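Local coordinates for protein transcription regulator (Lactobacillus plantarum WCFS1, PDB 3CLK) that probably regulates transcription as a dimeric DNA-binding protein, its periplasmic-binding-protein-like region being of the kind that binds small effectors in relatives, at residues Asn37-Ile42 with Gln250-Val255; Gln31-Lys36 with Met243-Val248; Gly146-Leu151 with Ile156-Glu161; Ile112-Thr117 with Leu151-Ile156. One frame throughout, in Å; residues are numbered along the deposited sequence.

Contact 1: Asn37-Ile42 with Gln250-Val255; sequences NGYNLI and QIHQSV
The turn at Asn-37 and the helix at His-252 come no nearer than 8.0 Å between their CA atoms, so side chains and one water span the gap between segments 37-42 and 250-255. The His-252 ring does most of the bridging. With its CG anti to the backbone N (chi1 174°), the imidazole reaches off the helix, where Asn-37 OD1 sits 3.3 Å above one ring face, displaced toward the rim. Amide and imidazole planes are 53° apart, and the 3.4 Å from Asn-37 OD1 to His-252 ND1 has too poor an angle for a hydrogen bond. The link is made by water instead: Asn-37 ND2 donates to a water at 3.1 Å, which also bonds His-252 ND1 at 3.3 Å. The Tyr-39 side chain crosses the histidine at about a right angle and brings its OH to 3.2 Å from His-252 CD2, while Asn-37 CB covers the centre of one tyrosine face. An alanine in place of His-252 would take the imidazole from under the Asn-37 amide, and the water would probably lose its tie to helix 240-256. Behind this surface junction, Tyr-39 packs on Ala-34 of helix 22-34 and on Ile-11 of strand 11-15, which Ile-251 also touches; strand 41-44 then pairs with strand 11-15 at the edge of the parallel sheet.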
loop_
_atom_site.group_PDB
_atom_site.type_symbol
_atom_site.label_atom_id
_atom_site.label_comp_id
_atom_site.label_asym_id
_atom_site.label_seq_id
_atom_site.Cartn_x
_atom_site.Cartn_y
_atom_site.Cartn_z
ATOM N N ASN B 37 10.636 22.860 5.304
ATOM C CA ASN B 37 10.371 23.896 6.295
ATOM C C ASN B 37 11.161 23.524 7.546
ATOM O O ASN B 37 11.122 24.229 8.553
ATOM C CB ASN B 37 8.876 23.946 6.638
ATOM C CG ASN B 37 8.037 24.555 5.532
ATOM O OD1 ASN B 37 8.117 25.754 5.264
ATOM N ND2 ASN B 37 7.223 23.730 4.882
ATOM N N GLY B 38 11.868 22.400 7.471
ATOM C CA GLY B 38 12.657 21.938 8.598
ATOM C C GLY B 38 11.812 21.291 9.683
ATOM O O GLY B 38 12.306 21.011 10.777
ATOM N N TYR B 39 10.540 21.051 9.381
ATOM C CA TYR B 39 9.621 20.433 10.334
ATOM C C TYR B 39 9.846 18.928 10.454
ATOM O O TYR B 39 10.391 18.299 9.549
ATOM C CB TYR B 39 8.174 20.666 9.903
ATOM C CG TYR B 39 7.739 22.112 9.840
ATOM C CD1 TYR B 39 6.537 22.461 9.230
ATOM C CD2 TYR B 39 8.515 23.128 10.397
ATOM C CE1 TYR B 39 6.113 23.780 9.174
ATOM C CE2 TYR B 39 8.100 24.455 10.346
ATOM C CZ TYR B 39 6.896 24.773 9.731
ATOM O OH TYR B 39 6.473 26.081 9.665
ATOM N N ASN B 40 9.414 18.360 11.577
ATOM C CA ASN B 40 9.528 16.926 11.823
ATOM C C ASN B 40 8.138 16.335 11.602
ATOM O O ASN B 40 7.157 17.076 11.543
ATOM C CB ASN B 40 9.979 16.660 13.263
ATOM C CG ASN B 40 11.301 17.330 13.596
ATOM O OD1 ASN B 40 12.322 17.072 12.956
ATOM N ND2 ASN B 40 11.288 18.196 14.606
ATOM N N LEU B 41 8.041 15.014 11.492
ATOM C CA LEU B 41 6.742 14.386 11.262
ATOM C C LEU B 41 6.498 13.071 11.993
ATOM O O LEU B 41 7.299 12.141 11.902
ATOM C CB LEU B 41 6.541 14.147 9.761
ATOM C CG LEU B 41 5.308 13.331 9.354
ATOM C CD1 LEU B 41 4.047 14.151 9.590
ATOM C CD2 LEU B 41 5.417 12.933 7.888
ATOM N N ILE B 42 5.384 12.999 12.717
ATOM C CA ILE B 42 5.022 11.767 13.405
ATOM C C ILE B 42 3.653 11.360 12.879
ATOM O O ILE B 42 2.809 12.212 12.588
ATOM C CB ILE B 42 4.936 11.926 14.948
ATOM C CG1 ILE B 42 3.727 12.775 15.332
ATOM C CG2 ILE B 42 6.216 12.541 15.478
ATOM C CD1 ILE B 42 3.414 12.734 16.818
ATOM N N GLN B 250 -0.515 25.053 4.801
ATOM C CA GLN B 250 -1.585 25.693 5.557
ATOM C C GLN B 250 -1.149 25.819 7.017
ATOM O O GLN B 250 -1.462 26.812 7.683
ATOM C CB GLN B 250 -2.887 24.887 5.464
ATOM C CG GLN B 250 -3.590 24.989 4.118
ATOM C CD GLN B 250 -4.048 26.405 3.793
ATOM O OE1 GLN B 250 -4.921 26.966 4.463
ATOM N NE2 GLN B 250 -3.456 26.991 2.760
ATOM N N ILE B 251 -0.422 24.815 7.507
ATOM C CA ILE B 251 0.070 24.833 8.884
ATOM C C ILE B 251 1.138 25.911 8.997
ATOM O O ILE B 251 1.094 26.755 9.893
ATOM C CB ILE B 251 0.707 23.483 9.287
ATOM C CG1 ILE B 251 -0.351 22.378 9.287
ATOM C CG2 ILE B 251 1.346 23.606 10.660
ATOM C CD1 ILE B 251 0.197 21.000 9.669
ATOM N N HIS B 252 2.099 25.869 8.079
ATOM C CA HIS B 252 3.183 26.841 8.054
ATOM C C HIS B 252 2.608 28.256 8.003
ATOM O O HIS B 252 3.079 29.158 8.690
ATOM C CB HIS B 252 4.065 26.611 6.825
ATOM C CG HIS B 252 5.132 27.648 6.642
ATOM N ND1 HIS B 252 5.612 28.008 5.401
ATOM C CD2 HIS B 252 5.823 28.387 7.540
ATOM C CE1 HIS B 252 6.552 28.925 5.542
ATOM N NE2 HIS B 252 6.700 29.173 6.831
ATOM N N GLN B 253 1.585 28.436 7.177
ATOM C CA GLN B 253 0.937 29.728 7.011
ATOM C C GLN B 253 0.171 30.161 8.260
ATOM O O GLN B 253 0.005 31.358 8.505
ATOM C CB GLN B 253 -0.011 29.671 5.814
ATOM C CG GLN B 253 -0.676 30.985 5.453
ATOM C CD GLN B 253 0.327 32.097 5.188
ATOM O OE1 GLN B 253 1.341 31.891 4.516
ATOM N NE2 GLN B 253 0.039 33.288 5.706
ATOM N N SER B 254 -0.288 29.188 9.047
ATOM C CA SER B 254 -1.037 29.487 10.264
ATOM C C SER B 254 -0.117 29.994 11.371
ATOM O O SER B 254 -0.560 30.709 12.268
ATOM C CB SER B 254 -1.793 28.248 10.756
ATOM O OG SER B 254 -0.904 27.296 11.309
ATOM N N VAL B 255 1.156 29.616 11.318
ATOM C CA VAL B 255 2.107 30.075 12.326
ATOM C C VAL B 255 2.684 31.412 11.873
ATOM O O VAL B 255 3.003 32.275 12.692
ATOM C CB VAL B 255 3.269 29.074 12.532
ATOM C CG1 VAL B 255 2.718 27.687 12.780
ATOM C CG2 VAL B 255 4.197 29.085 11.333
HETATM O O HOH W 1 5.280 25.518 3.313
#

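Contact 2: Gln31-Lys36 with Met243-Val248; sequences QEEAHK and MGVTGV
Glu-33 lies across helix 240-256 between Val-245 and Val-248, and its CA comes within 5.3 Å of the Val-245 CA, a very close approach of two helices. The tight part is mainly aliphatic, with the Val-245 carbonyl O and Glu-33 OE1 edged against carbon. Glu-33 CG stands 3.5 Å from Val-248 CB and 3.4 Å from the carbonyl O of Val-245, while Val-248 CG1 reaches on toward the backbone N of Ala-34 at 4.1 Å. Beyond CG the glutamate bends (chi2 61°), turning its carboxylate toward Val-245 so that OE1 lies 3.3 Å from Val-245 CG1. The looser, more exposed side holds the charges: within segment 31-36, the exposed Lys-36 brings NZ only to 3.9 Å from Glu-33 OE1, a long salt bridge, and OE2 takes a weak hydrogen bond from Gln-249, just after segment 243-248. An alanine at Glu-33 would remove CG and the carboxylate together, which is likely to open a gap against the two valines and leave Lys-36 without its anionic mate. Helices 22-34 and 240-256 thus meet here in a mostly apolar junction, with no hydrogen bond between the two segments and the charged end of the glutamate met by weak or long partners.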
loop_
_atom_site.group_PDB
_atom_site.type_symbol
_atom_site.label_atom_id
_atom_site.label_comp_id
_atom_site.label_asym_id
_atom_site.label_seq_id
_atom_site.Cartn_x
_atom_site.Cartn_y
_atom_site.Cartn_z
ATOM N N GLN B 31 5.910 14.788 3.973
ATOM C CA GLN B 31 7.290 14.596 4.382
ATOM C C GLN B 31 8.221 15.559 3.658
ATOM O O GLN B 31 9.136 16.118 4.263
ATOM C CB GLN B 31 7.714 13.143 4.128
ATOM C CG GLN B 31 9.146 12.820 4.533
ATOM C CD GLN B 31 10.156 13.190 3.462
ATOM O OE1 GLN B 31 11.369 13.138 3.686
ATOM N NE2 GLN B 31 9.661 13.557 2.282
ATOM N N GLU B 32 7.983 15.770 2.368
ATOM C CA GLU B 32 8.834 16.664 1.597
ATOM C C GLU B 32 8.653 18.135 1.950
ATOM O O GLU B 32 9.631 18.858 2.124
ATOM C CB GLU B 32 8.604 16.469 0.097
ATOM C CG GLU B 32 9.491 17.355 -0.760
ATOM C CD GLU B 32 9.598 16.867 -2.187
ATOM O OE1 GLU B 32 10.024 15.707 -2.385
ATOM O OE2 GLU B 32 9.264 17.646 -3.106
ATOM N N GLU B 33 7.405 18.575 2.051
ATOM C CA GLU B 33 7.121 19.967 2.379
ATOM C C GLU B 33 7.557 20.258 3.811
ATOM O O GLU B 33 7.964 21.373 4.133
ATOM C CB GLU B 33 5.628 20.253 2.212
ATOM C CG GLU B 33 5.243 21.727 2.269
ATOM C CD GLU B 33 5.893 22.555 1.171
ATOM O OE1 GLU B 33 6.259 21.987 0.120
ATOM O OE2 GLU B 33 6.027 23.783 1.354
ATOM N N ALA B 34 7.473 19.245 4.666
ATOM C CA ALA B 34 7.870 19.396 6.058
ATOM C C ALA B 34 9.381 19.571 6.156
ATOM O O ALA B 34 9.866 20.505 6.791
ATOM C CB ALA B 34 7.432 18.184 6.861
ATOM N N HIS B 35 10.121 18.674 5.511
ATOM C CA HIS B 35 11.577 18.733 5.544
ATOM C C HIS B 35 12.111 19.899 4.722
ATOM O O HIS B 35 13.319 20.095 4.619
ATOM C CB HIS B 35 12.172 17.413 5.043
ATOM C CG HIS B 35 13.511 17.096 5.635
ATOM N ND1 HIS B 35 14.650 17.813 5.336
ATOM C CD2 HIS B 35 13.885 16.158 6.539
ATOM C CE1 HIS B 35 15.667 17.334 6.030
ATOM N NE2 HIS B 35 15.230 16.329 6.769
ATOM N N LYS B 36 11.203 20.670 4.131
ATOM C CA LYS B 36 11.586 21.835 3.341
ATOM C C LYS B 36 11.408 23.055 4.239
ATOM O O LYS B 36 11.942 24.134 3.970
ATOM C CB LYS B 36 10.699 21.961 2.103
ATOM C CG LYS B 36 11.094 23.097 1.172
ATOM C CD LYS B 36 10.232 23.119 -0.081
ATOM C CE LYS B 36 10.365 21.823 -0.871
ATOM N NZ LYS B 36 9.520 21.832 -2.099
HETATM N N MSE B 243 -1.780 17.267 -2.226
HETATM C CA MSE B 243 -2.628 17.456 -1.061
HETATM C C MSE B 243 -1.730 17.563 0.158
HETATM O O MSE B 243 -1.934 18.416 1.022
HETATM C CB MSE B 243 -3.573 16.273 -0.878
HETATM C CG MSE B 243 -4.604 16.148 -1.965
HETATM SE SE MSE B 243 -5.856 14.750 -1.548
HETATM C CE MSE B 243 -6.570 14.457 -3.329
ATOM N N GLY B 244 -0.734 16.688 0.207
ATOM C CA GLY B 244 0.198 16.667 1.315
ATOM C C GLY B 244 1.072 17.901 1.371
ATOM O O GLY B 244 1.373 18.415 2.454
ATOM N N VAL B 245 1.497 18.370 0.201
ATOM C CA VAL B 245 2.327 19.568 0.124
ATOM C C VAL B 245 1.538 20.768 0.649
ATOM O O VAL B 245 1.980 21.467 1.556
ATOM C CB VAL B 245 2.761 19.855 -1.330
ATOM C CG1 VAL B 245 3.457 21.217 -1.415
ATOM C CG2 VAL B 245 3.691 18.757 -1.805
ATOM N N THR B 246 0.361 20.983 0.072
ATOM C CA THR B 246 -0.514 22.090 0.443
ATOM C C THR B 246 -0.897 22.039 1.921
ATOM O O THR B 246 -0.935 23.073 2.605
ATOM C CB THR B 246 -1.795 22.073 -0.416
ATOM O OG1 THR B 246 -1.432 22.054 -1.804
ATOM C CG2 THR B 246 -2.646 23.305 -0.147
ATOM N N GLY B 247 -1.175 20.836 2.413
ATOM C CA GLY B 247 -1.539 20.682 3.806
ATOM C C GLY B 247 -0.503 21.300 4.724
ATOM O O GLY B 247 -0.837 22.075 5.610
ATOM N N VAL B 248 0.762 20.964 4.511
ATOM C CA VAL B 248 1.823 21.517 5.334
ATOM C C VAL B 248 1.932 23.035 5.163
ATOM O O VAL B 248 2.304 23.739 6.094
ATOM C CB VAL B 248 3.183 20.869 5.003
ATOM C CG1 VAL B 248 4.297 21.557 5.782
ATOM C CG2 VAL B 248 3.143 19.392 5.350
#

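Contact 3: Gly146-Leu151 with Ile156-Glu161; sequences GYKKAL and IAINQE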
loop_
_atom_site.group_PDB
_atom_site.type_symbol
_atom_site.label_atom_id
_atom_site.label_comp_id
_atom_site.label_asym_id
_atom_site.label_seq_id
_atom_site.Cartn_x
_atom_site.Cartn_y
_atom_site.Cartn_z
ATOM N N GLY B 146 -21.932 13.100 -9.249
ATOM C CA GLY B 146 -21.199 13.451 -10.455
ATOM C C GLY B 146 -21.485 12.452 -11.562
ATOM O O GLY B 146 -21.609 12.821 -12.732
ATOM N N TYR B 147 -21.593 11.183 -11.180
ATOM C CA TYR B 147 -21.890 10.088 -12.105
ATOM C C TYR B 147 -23.281 10.275 -12.704
ATOM O O TYR B 147 -23.467 10.142 -13.921
ATOM C CB TYR B 147 -21.819 8.749 -11.355
ATOM C CG TYR B 147 -22.555 7.578 -11.986
ATOM C CD1 TYR B 147 -21.999 6.849 -13.039
ATOM C CD2 TYR B 147 -23.794 7.169 -11.487
ATOM C CE1 TYR B 147 -22.666 5.725 -13.573
ATOM C CE2 TYR B 147 -24.459 6.072 -12.005
ATOM C CZ TYR B 147 -23.895 5.347 -13.043
ATOM O OH TYR B 147 -24.570 4.242 -13.515
ATOM N N LYS B 148 -24.255 10.585 -11.846
ATOM C CA LYS B 148 -25.638 10.781 -12.291
ATOM C C LYS B 148 -25.801 12.031 -13.151
ATOM O O LYS B 148 -26.664 12.079 -14.021
ATOM C CB LYS B 148 -26.589 10.853 -11.089
ATOM C CG LYS B 148 -26.789 9.523 -10.379
ATOM C CD LYS B 148 -27.783 9.634 -9.226
ATOM C CE LYS B 148 -27.874 8.310 -8.485
ATOM N NZ LYS B 148 -28.865 8.332 -7.371
ATOM N N LYS B 149 -24.979 13.041 -12.894
ATOM C CA LYS B 149 -25.025 14.271 -13.672
ATOM C C LYS B 149 -24.516 13.972 -15.085
ATOM O O LYS B 149 -25.136 14.366 -16.072
ATOM C CB LYS B 149 -24.150 15.347 -13.024
ATOM C CG LYS B 149 -24.105 16.660 -13.810
ATOM C CD LYS B 149 -23.476 17.795 -13.012
ATOM C CE LYS B 149 -22.006 17.544 -12.689
ATOM N NZ LYS B 149 -21.387 18.701 -11.962
ATOM N N ALA B 150 -23.391 13.265 -15.169
ATOM C CA ALA B 150 -22.802 12.905 -16.455
ATOM C C ALA B 150 -23.811 12.135 -17.286
ATOM O O ALA B 150 -23.953 12.378 -18.487
ATOM C CB ALA B 150 -21.543 12.068 -16.247
ATOM N N LEU B 151 -24.524 11.219 -16.643
ATOM C CA LEU B 151 -25.529 10.417 -17.330
ATOM C C LEU B 151 -26.687 11.276 -17.831
ATOM O O LEU B 151 -27.145 11.119 -18.967
ATOM C CB LEU B 151 -26.070 9.324 -16.401
ATOM C CG LEU B 151 -25.084 8.226 -15.985
ATOM C CD1 LEU B 151 -25.850 7.084 -15.326
ATOM C CD2 LEU B 151 -24.330 7.712 -17.203
ATOM N N ILE B 156 -28.859 9.791 -20.449
ATOM C CA ILE B 156 -28.869 8.378 -20.104
ATOM C C ILE B 156 -29.671 8.269 -18.815
ATOM O O ILE B 156 -29.326 8.896 -17.821
ATOM C CB ILE B 156 -27.440 7.843 -19.849
ATOM C CG1 ILE B 156 -26.652 7.816 -21.163
ATOM C CG2 ILE B 156 -27.498 6.449 -19.239
ATOM C CD1 ILE B 156 -25.191 7.431 -20.982
ATOM N N ALA B 157 -30.739 7.477 -18.840
ATOM C CA ALA B 157 -31.595 7.300 -17.670
ATOM C C ALA B 157 -30.865 6.614 -16.516
ATOM O O ALA B 157 -30.224 5.576 -16.701
ATOM C CB ALA B 157 -32.834 6.494 -18.051
ATOM N N ILE B 158 -30.962 7.201 -15.327
ATOM C CA ILE B 158 -30.317 6.635 -14.150
ATOM C C ILE B 158 -30.955 5.290 -13.804
ATOM O O ILE B 158 -32.149 5.210 -13.520
ATOM C CB ILE B 158 -30.425 7.596 -12.952
ATOM C CG1 ILE B 158 -29.652 8.879 -13.262
ATOM C CG2 ILE B 158 -29.885 6.933 -11.696
ATOM C CD1 ILE B 158 -29.670 9.903 -12.154
ATOM N N ASN B 159 -30.145 4.237 -13.840
ATOM C CA ASN B 159 -30.590 2.875 -13.560
ATOM C C ASN B 159 -29.971 2.407 -12.238
ATOM O O ASN B 159 -28.774 2.138 -12.172
ATOM C CB ASN B 159 -30.134 1.957 -14.697
ATOM C CG ASN B 159 -30.709 0.559 -14.598
ATOM O OD1 ASN B 159 -30.775 -0.022 -13.519
ATOM N ND2 ASN B 159 -31.113 0.004 -15.736
ATOM N N GLN B 160 -30.785 2.302 -11.191
ATOM C CA GLN B 160 -30.286 1.883 -9.887
ATOM C C GLN B 160 -29.588 0.533 -9.929
ATOM O O GLN B 160 -28.740 0.252 -9.097
ATOM C CB GLN B 160 -31.422 1.840 -8.859
ATOM C CG GLN B 160 -31.923 3.206 -8.406
ATOM C CD GLN B 160 -30.827 4.056 -7.794
ATOM O OE1 GLN B 160 -30.049 3.580 -6.964
ATOM N NE2 GLN B 160 -30.764 5.321 -8.193
ATOM N N GLU B 161 -29.945 -0.305 -10.895
ATOM C CA GLU B 161 -29.324 -1.617 -11.018
ATOM C C GLU B 161 -27.869 -1.519 -11.470
ATOM O O GLU B 161 -27.109 -2.481 -11.346
ATOM C CB GLU B 161 -30.113 -2.488 -11.999
ATOM C CG GLU B 161 -31.559 -2.677 -11.592
ATOM C CD GLU B 161 -31.695 -2.928 -10.103
ATOM O OE1 GLU B 161 -31.204 -3.975 -9.628
ATOM O OE2 GLU B 161 -32.281 -2.068 -9.409
HETATM O O HOH W 2 -27.334 4.515 -13.305
HETATM O O HOH W 3 -28.595 5.632 -6.297
#
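Lys-148 lies across Ile-158, its CB only 3.4 Å from the isoleucine CD1. Its CG meets the same methyl just as closely, and CD follows at 3.5 Å, all three tighter than usual van der Waals contact. Extended past CG, the chain carries on over Ile-158, which it crosses at about a right angle, and CE passes on to the other branch, 4.0 Å from CG2. The ammonium NZ finally donates to a water at 2.9 Å, and that water donates in turn to Gln-160 OE1. Helix 138-153 and the loop after it are part of the beta-alpha-beta crossover from strand 128-131 to its parallel neighbour 163-164, and Lys-148 lies over a side chain of that returning loop. Nearer the helix end, Ile-156 N bonds Leu-151 O at 2.6 Å, nearly straight at the hydrogen (167°), though the donor lies tilted from the carbonyl plane. Their side chains pack at a slant beside this bond, Leu-151 CD2 resting 3.9 Å from Ile-156 CD1. Another water joins Tyr-147 OH to the backbone N of Asn-159, whose OD1 accepts from Glu-161 N in an Asx turn; the tyrosine hydroxyl also bonds Ile-128 O on strand 128-131.

Contact 4: Ile112-Thr117 with Leu151-Ile156; sequences IGYQAT and LKEANI
Tyr-114 throws its ring out from helix 109-121 with CG opposite the backbone N (chi1 -173°), while Glu-153 starts beside its own N (chi1 -71°) and then runs straight, so that hydroxyl and carboxylate meet between the two helices. This is neighbouring-helix packing in the alpha/beta domain built on the mixed sheet: helix 109-121, lying on strands 188-191 and 234-237, adjoins the C-terminal turn of helix 138-153. That turn finishes in a Schellman motif, with Asn-155 at positive phi, and Arg-126 donates to Ala-154 O just beyond the helix.

Tyr-114 OH donates to Glu-153 OE1 over 2.6 Å, a short bond between a partly exposed phenol and an exposed acid. OE1 sits at the edge of the ring, in its plane, and the hydroxyl approaches it from the syn side, 28° out of the carboxylate plane. Ring and carboxylate planes are turned well away from each other, and the two side chains cross at about a right angle. Lys-149, one turn back from Glu-153, adds a cation-pi contact, so the tyrosine has a lysine on its ring and an acid on its hydroxyl, both from helix 138-153; the same lysine also forms a salt bridge with Glu-110. Deeper in, the interface becomes apolar and buried: the Thr-117 methyl CG2 rests on Leu-151 CD2 at 3.8 Å.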
loop_
_atom_site.group_PDB
_atom_site.type_symbol
_atom_site.label_atom_id
_atom_site.label_comp_id
_atom_site.label_asym_id
_atom_site.label_seq_id
_atom_site.Cartn_x
_atom_site.Cartn_y
_atom_site.Cartn_z
ATOM N N ILE B 112 -14.994 14.181 -9.831
ATOM C CA ILE B 112 -14.311 12.915 -10.073
ATOM C C ILE B 112 -15.296 11.974 -10.748
ATOM O O ILE B 112 -14.988 11.377 -11.781
ATOM C CB ILE B 112 -13.805 12.255 -8.765
ATOM C CG1 ILE B 112 -12.565 12.994 -8.256
ATOM C CG2 ILE B 112 -13.494 10.764 -9.014
ATOM C CD1 ILE B 112 -11.908 12.355 -7.046
ATOM N N GLY B 113 -16.488 11.856 -10.168
ATOM C CA GLY B 113 -17.507 10.986 -10.728
ATOM C C GLY B 113 -17.928 11.444 -12.112
ATOM O O GLY B 113 -18.213 10.628 -13.001
ATOM N N TYR B 114 -17.962 12.762 -12.279
ATOM C CA TYR B 114 -18.331 13.401 -13.533
ATOM C C TYR B 114 -17.311 13.090 -14.628
ATOM O O TYR B 114 -17.683 12.663 -15.714
ATOM C CB TYR B 114 -18.418 14.913 -13.327
ATOM C CG TYR B 114 -18.960 15.689 -14.510
ATOM C CD1 TYR B 114 -20.299 15.575 -14.899
ATOM C CD2 TYR B 114 -18.148 16.579 -15.206
ATOM C CE1 TYR B 114 -20.813 16.344 -15.953
ATOM C CE2 TYR B 114 -18.646 17.347 -16.252
ATOM C CZ TYR B 114 -19.977 17.229 -16.621
ATOM O OH TYR B 114 -20.460 18.012 -17.650
ATOM N N GLN B 115 -16.032 13.301 -14.340
ATOM C CA GLN B 115 -14.979 13.029 -15.318
ATOM C C GLN B 115 -14.821 11.543 -15.650
ATOM O O GLN B 115 -14.629 11.173 -16.809
ATOM C CB GLN B 115 -13.646 13.592 -14.828
ATOM C CG GLN B 115 -13.541 15.103 -14.998
ATOM C CD GLN B 115 -12.147 15.624 -14.722
ATOM O OE1 GLN B 115 -11.163 15.111 -15.250
ATOM N NE2 GLN B 115 -12.058 16.659 -13.902
ATOM N N ALA B 116 -14.905 10.694 -14.634
ATOM C CA ALA B 116 -14.777 9.252 -14.836
ATOM C C ALA B 116 -15.850 8.748 -15.798
ATOM O O ALA B 116 -15.576 7.976 -16.724
ATOM C CB ALA B 116 -14.901 8.524 -13.485
ATOM N N THR B 117 -17.075 9.200 -15.565
ATOM C CA THR B 117 -18.208 8.795 -16.376
ATOM C C THR B 117 -18.150 9.354 -17.795
ATOM O O THR B 117 -18.402 8.630 -18.759
ATOM C CB THR B 117 -19.523 9.214 -15.697
ATOM O OG1 THR B 117 -19.526 8.738 -14.343
ATOM C CG2 THR B 117 -20.712 8.623 -16.434
ATOM N N LEU B 151 -24.524 11.219 -16.643
ATOM C CA LEU B 151 -25.529 10.417 -17.330
ATOM C C LEU B 151 -26.687 11.276 -17.831
ATOM O O LEU B 151 -27.145 11.119 -18.967
ATOM C CB LEU B 151 -26.070 9.324 -16.401
ATOM C CG LEU B 151 -25.084 8.226 -15.985
ATOM C CD1 LEU B 151 -25.850 7.084 -15.326
ATOM C CD2 LEU B 151 -24.330 7.712 -17.203
ATOM N N LYS B 152 -27.160 12.182 -16.981
ATOM C CA LYS B 152 -28.262 13.054 -17.356
ATOM C C LYS B 152 -27.896 13.984 -18.504
ATOM O O LYS B 152 -28.701 14.209 -19.404
ATOM C CB LYS B 152 -28.728 13.868 -16.147
ATOM C CG LYS B 152 -29.518 13.045 -15.140
ATOM C CD LYS B 152 -30.840 12.566 -15.737
ATOM C CE LYS B 152 -31.581 11.616 -14.796
ATOM N NZ LYS B 152 -31.796 12.202 -13.446
ATOM N N GLU B 153 -26.684 14.529 -18.475
ATOM C CA GLU B 153 -26.237 15.424 -19.532
ATOM C C GLU B 153 -26.071 14.667 -20.855
ATOM O O GLU B 153 -26.066 15.267 -21.935
ATOM C CB GLU B 153 -24.931 16.103 -19.128
ATOM C CG GLU B 153 -25.105 17.146 -18.020
ATOM C CD GLU B 153 -23.823 17.885 -17.707
ATOM O OE1 GLU B 153 -22.910 17.880 -18.555
ATOM O OE2 GLU B 153 -23.726 18.492 -16.620
ATOM N N ALA B 154 -25.952 13.345 -20.763
ATOM C CA ALA B 154 -25.811 12.498 -21.942
ATOM C C ALA B 154 -27.173 11.884 -22.242
ATOM O O ALA B 154 -27.310 11.052 -23.140
ATOM C CB ALA B 154 -24.785 11.393 -21.684
ATOM N N ASN B 155 -28.173 12.294 -21.467
ATOM C CA ASN B 155 -29.532 11.798 -21.625
ATOM C C ASN B 155 -29.630 10.289 -21.410
ATOM O O ASN B 155 -30.381 9.589 -22.090
ATOM C CB ASN B 155 -30.076 12.198 -23.003
ATOM C CG ASN B 155 -30.444 13.671 -23.069
ATOM O OD1 ASN B 155 -31.395 14.103 -22.422
ATOM N ND2 ASN B 155 -29.681 14.450 -23.827
ATOM N N ILE B 156 -28.859 9.791 -20.449
ATOM C CA ILE B 156 -28.869 8.378 -20.104
ATOM C C ILE B 156 -29.671 8.269 -18.815
ATOM O O ILE B 156 -29.326 8.896 -17.821
ATOM C CB ILE B 156 -27.440 7.843 -19.849
ATOM C CG1 ILE B 156 -26.652 7.816 -21.163
ATOM C CG2 ILE B 156 -27.498 6.449 -19.239
ATOM C CD1 ILE B 156 -25.191 7.431 -20.982
#

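Following the chain from the N terminus, helix 22-34 and the turn after it supply the first halves of contacts 2 and 1; their partners come more than 200 residues later, on helix 240-256. These two long loops cross each other and touch, Tyr-39 N probably bonding Ala-34 O, and they fasten the late helix to the domain of the parallel sheet. Within the span they enclose, contact 4 closes a loop of moderate length from helix 109-121 to the end of helix 138-153. Contact 3 brings the loop after helix 138-153 back against its last turns; it crosses contact 4 and shares Leu-151 and Ile-156 with it. Both belong to the mixed-sheet domain, with centres about 34 to 42 Å from those of contacts 1 and 2.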